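Side-chain contact in putative signal recognition particle protein (Chaetomium thermophilum, PDB 5CK4), which probably binds GTP as the Arf-like GTPase subunit of the signal recognition particle receptor and is seen here with GDP: residues R242-R247 and F281-E286. Sequence-based numbering, arbitrary orientation.
Sequences RIRKTR and FEEMME
Arg-244 and Glu-283 meet in a single long-reach salt bridge in this Arf-like GTPase of the P-loop NTPase class, tying helix 229-249 to the 3-10 segment that precedes strand 291-295. The side chains approach from opposite directions. NH1 of Arg-244 gives a hydrogen to OE2 of Glu-283 at 2.9 Å, with an N-H...O angle of 154°. The acceptor lies near the guanidinium plane, whereas the donor reaches the syn side of OE2 from a position tilted out of the carboxylate plane. The two flat groups are turned 50° from one another, and the bridge is one-pronged: OE1 of Glu-283 stays 4.0 Å from NH2 of Arg-244. Reach explains how so little surface can join backbones so far apart: with CG of Arg-244 set between the backbone N and the carbonyl carbon (chi1 70°), its chain runs extended to NE, and the glutamate, straight beyond CG, helps span the 13.9 Å from CA of Arg-244 to CA of Glu-283. Trp-270 and Phe-279 lie against the Arg-244 side chain. NH1 also hydrogen-bonds to Leu-271 O, while Ser-276 OG is hydrogen-bonded to both NH2 of Arg-244 and OE1 of Glu-283. Were Arg-244 replaced by an alanine, the Glu-283 carboxylate would probably lose its charged mate, and the Leu-271 carbonyl and Ser-276 hydroxyl a partner each. The Ala-273 backbone N is hydrogen-bonded to OE2 of Glu-283, the oxygen that also receives NH1.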
ATOM      1  N   ARG A 242      -6.865 -14.512   9.571  1.00 15.74           N
ATOM      2  CA  ARG A 242      -7.314 -15.819   9.094  1.00 18.80           C
ATOM      3  C   ARG A 242      -6.245 -16.464   8.200  1.00 21.55           C
ATOM      4  O   ARG A 242      -5.966 -17.663   8.312  1.00 20.00           O
ATOM      5  CB  ARG A 242      -8.625 -15.704   8.309  1.00 18.79           C
ATOM      6  CG  ARG A 242      -9.160 -17.061   7.886  1.00 22.38           C
ATOM      7  CD  ARG A 242     -10.358 -16.954   6.954  1.00 30.80           C
ATOM      8  NE  ARG A 242      -9.977 -16.337   5.689  1.00 35.23           N
ATOM      9  CZ  ARG A 242      -9.435 -16.993   4.665  1.00 40.84           C
ATOM     10  NH1 ARG A 242      -9.218 -18.301   4.746  1.00 44.09           N
ATOM     11  NH2 ARG A 242      -9.109 -16.339   3.557  1.00 36.90           N
ATOM     12  N   ILE A 243      -5.668 -15.664   7.310  1.00 18.12           N
ATOM     13  CA  ILE A 243      -4.637 -16.152   6.388  1.00 17.93           C
ATOM     14  C   ILE A 243      -3.416 -16.685   7.132  1.00 18.11           C
ATOM     15  O   ILE A 243      -2.956 -17.796   6.872  1.00 19.97           O
ATOM     16  CB  ILE A 243      -4.189 -15.044   5.397  1.00 17.23           C
ATOM     17  CG1 ILE A 243      -5.354 -14.661   4.484  1.00 21.25           C
ATOM     18  CG2 ILE A 243      -2.988 -15.518   4.546  1.00 20.24           C
ATOM     19  CD1 ILE A 243      -5.148 -13.355   3.735  1.00 22.28           C
ATOM     20  N   ARG A 244      -2.883 -15.903   8.062  1.00 17.20           N
ATOM     21  CA  ARG A 244      -1.679 -16.354   8.758  1.00 21.10           C
ATOM     22  C   ARG A 244      -1.948 -17.601   9.590  1.00 22.46           C
ATOM     23  O   ARG A 244      -1.087 -18.478   9.688  1.00 20.29           O
ATOM     24  CB  ARG A 244      -1.038 -15.238   9.595  1.00 15.49           C
ATOM     25  CG  ARG A 244      -1.826 -14.807  10.839  1.00 16.35           C
ATOM     26  CD  ARG A 244      -1.054 -13.748  11.628  1.00 17.60           C
ATOM     27  NE  ARG A 244      -1.708 -13.405  12.893  1.00 13.90           N
ATOM     28  CZ  ARG A 244      -1.216 -12.532  13.763  1.00 13.59           C
ATOM     29  NH1 ARG A 244      -0.057 -11.931  13.507  1.00 15.87           N
ATOM     30  NH2 ARG A 244      -1.872 -12.275  14.896  1.00 17.63           N
ATOM     31  N   LYS A 245      -3.148 -17.695  10.164  1.00 18.91           N
ATOM     32  CA  LYS A 245      -3.519 -18.881  10.955  1.00 25.65           C
ATOM     33  C   LYS A 245      -3.666 -20.137  10.104  1.00 23.24           C
ATOM     34  O   LYS A 245      -3.208 -21.218  10.481  1.00 25.24           O
ATOM     35  CB  LYS A 245      -4.827 -18.638  11.720  1.00 22.11           C
ATOM     36  CG  LYS A 245      -5.274 -19.820  12.540  1.00 26.00           C
ATOM     37  CD  LYS A 245      -4.293 -20.092  13.675  1.00 27.01           C
ATOM     38  CE  LYS A 245      -4.110 -18.854  14.537  1.00 22.25           C
ATOM     39  NZ  LYS A 245      -3.686 -19.168  15.916  1.00 43.09           N
ATOM     40  N   THR A 246      -4.317 -19.993   8.954  1.00 26.92           N
ATOM     41  CA  THR A 246      -4.485 -21.111   8.033  1.00 26.67           C
ATOM     42  C   THR A 246      -3.142 -21.560   7.469  1.00 28.34           C
ATOM     43  O   THR A 246      -2.901 -22.752   7.290  1.00 29.44           O
ATOM     44  CB  THR A 246      -5.418 -20.743   6.866  1.00 32.47           C
ATOM     45  OG1 THR A 246      -6.679 -20.309   7.386  1.00 42.68           O
ATOM     46  CG2 THR A 246      -5.648 -21.948   5.967  1.00 36.40           C
ATOM     47  N   ARG A 247      -2.263 -20.605   7.192  1.00 27.55           N
ATOM     48  CA  ARG A 247      -0.975 -20.953   6.620  1.00 37.07           C
ATOM     49  C   ARG A 247      -0.094 -21.631   7.649  1.00 35.39           C
ATOM     50  O   ARG A 247       0.614 -22.579   7.330  1.00 44.72           O
ATOM     51  CB  ARG A 247      -0.290 -19.735   6.004  1.00 35.68           C
ATOM     52  CG  ARG A 247      -1.000 -19.253   4.754  1.00 39.38           C
ATOM     53  CD  ARG A 247      -0.226 -18.179   4.000  1.00 43.71           C
ATOM     54  NE  ARG A 247      -1.032 -17.666   2.894  1.00 48.63           N
ATOM     55  CZ  ARG A 247      -0.663 -16.680   2.084  1.00 46.25           C
ATOM     56  NH1 ARG A 247       0.517 -16.095   2.242  1.00 42.81           N
ATOM     57  NH2 ARG A 247      -1.480 -16.279   1.113  1.00 43.49           N
ATOM     58  N   PHE A 281      -3.082  -3.986  12.730  1.00 13.55           N
ATOM     59  CA  PHE A 281      -2.068  -3.283  11.938  1.00 12.37           C
ATOM     60  C   PHE A 281      -1.005  -2.640  12.832  1.00 10.07           C
ATOM     61  O   PHE A 281       0.176  -2.526  12.459  1.00 12.94           O
ATOM     62  CB  PHE A 281      -2.718  -2.239  11.028  1.00 13.56           C
ATOM     63  CG  PHE A 281      -3.424  -2.836   9.849  1.00 10.32           C
ATOM     64  CD1 PHE A 281      -2.721  -3.583   8.907  1.00 11.25           C
ATOM     65  CD2 PHE A 281      -4.789  -2.667   9.679  1.00 14.96           C
ATOM     66  CE1 PHE A 281      -3.377  -4.140   7.814  1.00 14.61           C
ATOM     67  CE2 PHE A 281      -5.447  -3.212   8.584  1.00 13.26           C
ATOM     68  CZ  PHE A 281      -4.745  -3.961   7.658  1.00 11.06           C
ATOM     69  N   GLU A 282      -1.422  -2.247  14.029  1.00 10.98           N
ATOM     70  CA  GLU A 282      -0.502  -1.623  14.967  1.00 12.35           C
ATOM     71  C   GLU A 282       0.645  -2.548  15.358  1.00 14.31           C
ATOM     72  O   GLU A 282       1.740  -2.095  15.723  1.00 14.85           O
ATOM     73  CB  GLU A 282      -1.242  -1.146  16.219  1.00 18.72           C
ATOM     74  CG  GLU A 282      -2.066   0.125  15.998  1.00 20.16           C
ATOM     75  CD  GLU A 282      -3.417  -0.134  15.334  1.00 26.46           C
ATOM     76  OE1 GLU A 282      -3.750  -1.304  15.058  1.00 17.32           O
ATOM     77  OE2 GLU A 282      -4.154   0.850  15.097  1.00 25.88           O
ATOM     78  N   GLU A 283       0.412  -3.848  15.289  1.00 13.43           N
ATOM     79  CA  GLU A 283       1.449  -4.777  15.730  1.00 14.42           C
ATOM     80  C   GLU A 283       2.664  -4.750  14.781  1.00 14.88           C
ATOM     81  O   GLU A 283       3.773  -5.165  15.144  1.00 16.99           O
ATOM     82  CB  GLU A 283       0.864  -6.176  15.898  1.00 16.88           C
ATOM     83  CG  GLU A 283       0.950  -7.112  14.703  1.00 15.26           C
ATOM     84  CD  GLU A 283       0.342  -8.478  15.036  1.00 22.74           C
ATOM     85  OE1 GLU A 283      -0.745  -8.489  15.656  1.00 18.15           O
ATOM     86  OE2 GLU A 283       0.947  -9.528  14.709  1.00 17.77           O
ATOM     87  N   MET A 284       2.467  -4.215  13.578  1.00 12.06           N
ATOM     88  CA  MET A 284       3.567  -4.097  12.616  1.00 12.39           C
ATOM     89  C   MET A 284       4.626  -3.076  13.018  1.00 13.89           C
ATOM     90  O   MET A 284       5.720  -3.031  12.423  1.00 14.82           O
ATOM     91  CB  MET A 284       3.036  -3.785  11.214  1.00 12.87           C
ATOM     92  CG  MET A 284       2.020  -4.821  10.686  1.00 12.30           C
ATOM     93  SD  MET A 284       2.663  -6.522  10.636  1.00 14.71           S
ATOM     94  CE  MET A 284       3.951  -6.398   9.379  1.00 12.99           C
ATOM     95  N   MET A 285       4.331  -2.272  14.038  1.00 14.59           N
ATOM     96  CA  MET A 285       5.337  -1.345  14.552  1.00 16.99           C
ATOM     97  C   MET A 285       6.497  -2.084  15.220  1.00 18.27           C
ATOM     98  O   MET A 285       7.566  -1.522  15.428  1.00 20.26           O
ATOM     99  CB  MET A 285       4.714  -0.317  15.502  1.00 17.72           C
ATOM    100  CG  MET A 285       3.941   0.769  14.763  1.00 16.60           C
ATOM    101  SD  MET A 285       5.000   1.801  13.714  1.00 25.75           S
ATOM    102  CE  MET A 285       6.185   2.401  14.911  1.00 30.52           C
ATOM    103  N   GLU A 286       6.301  -3.359  15.526  1.00 19.33           N
ATOM    104  CA  GLU A 286       7.390  -4.175  16.047  1.00 22.39           C
ATOM    105  C   GLU A 286       8.516  -4.244  15.004  1.00 21.91           C
ATOM    106  O   GLU A 286       9.677  -4.461  15.340  1.00 23.40           O
ATOM    107  CB  GLU A 286       6.869  -5.574  16.388  1.00 28.17           C
ATOM    108  CG  GLU A 286       7.890  -6.522  16.970  1.00 47.76           C
ATOM    109  CD  GLU A 286       7.263  -7.504  17.936  1.00 56.41           C
ATOM    110  OE1 GLU A 286       6.260  -7.131  18.584  1.00 58.75           O
ATOM    111  OE2 GLU A 286       7.763  -8.645  18.045  1.00 63.70           O
TER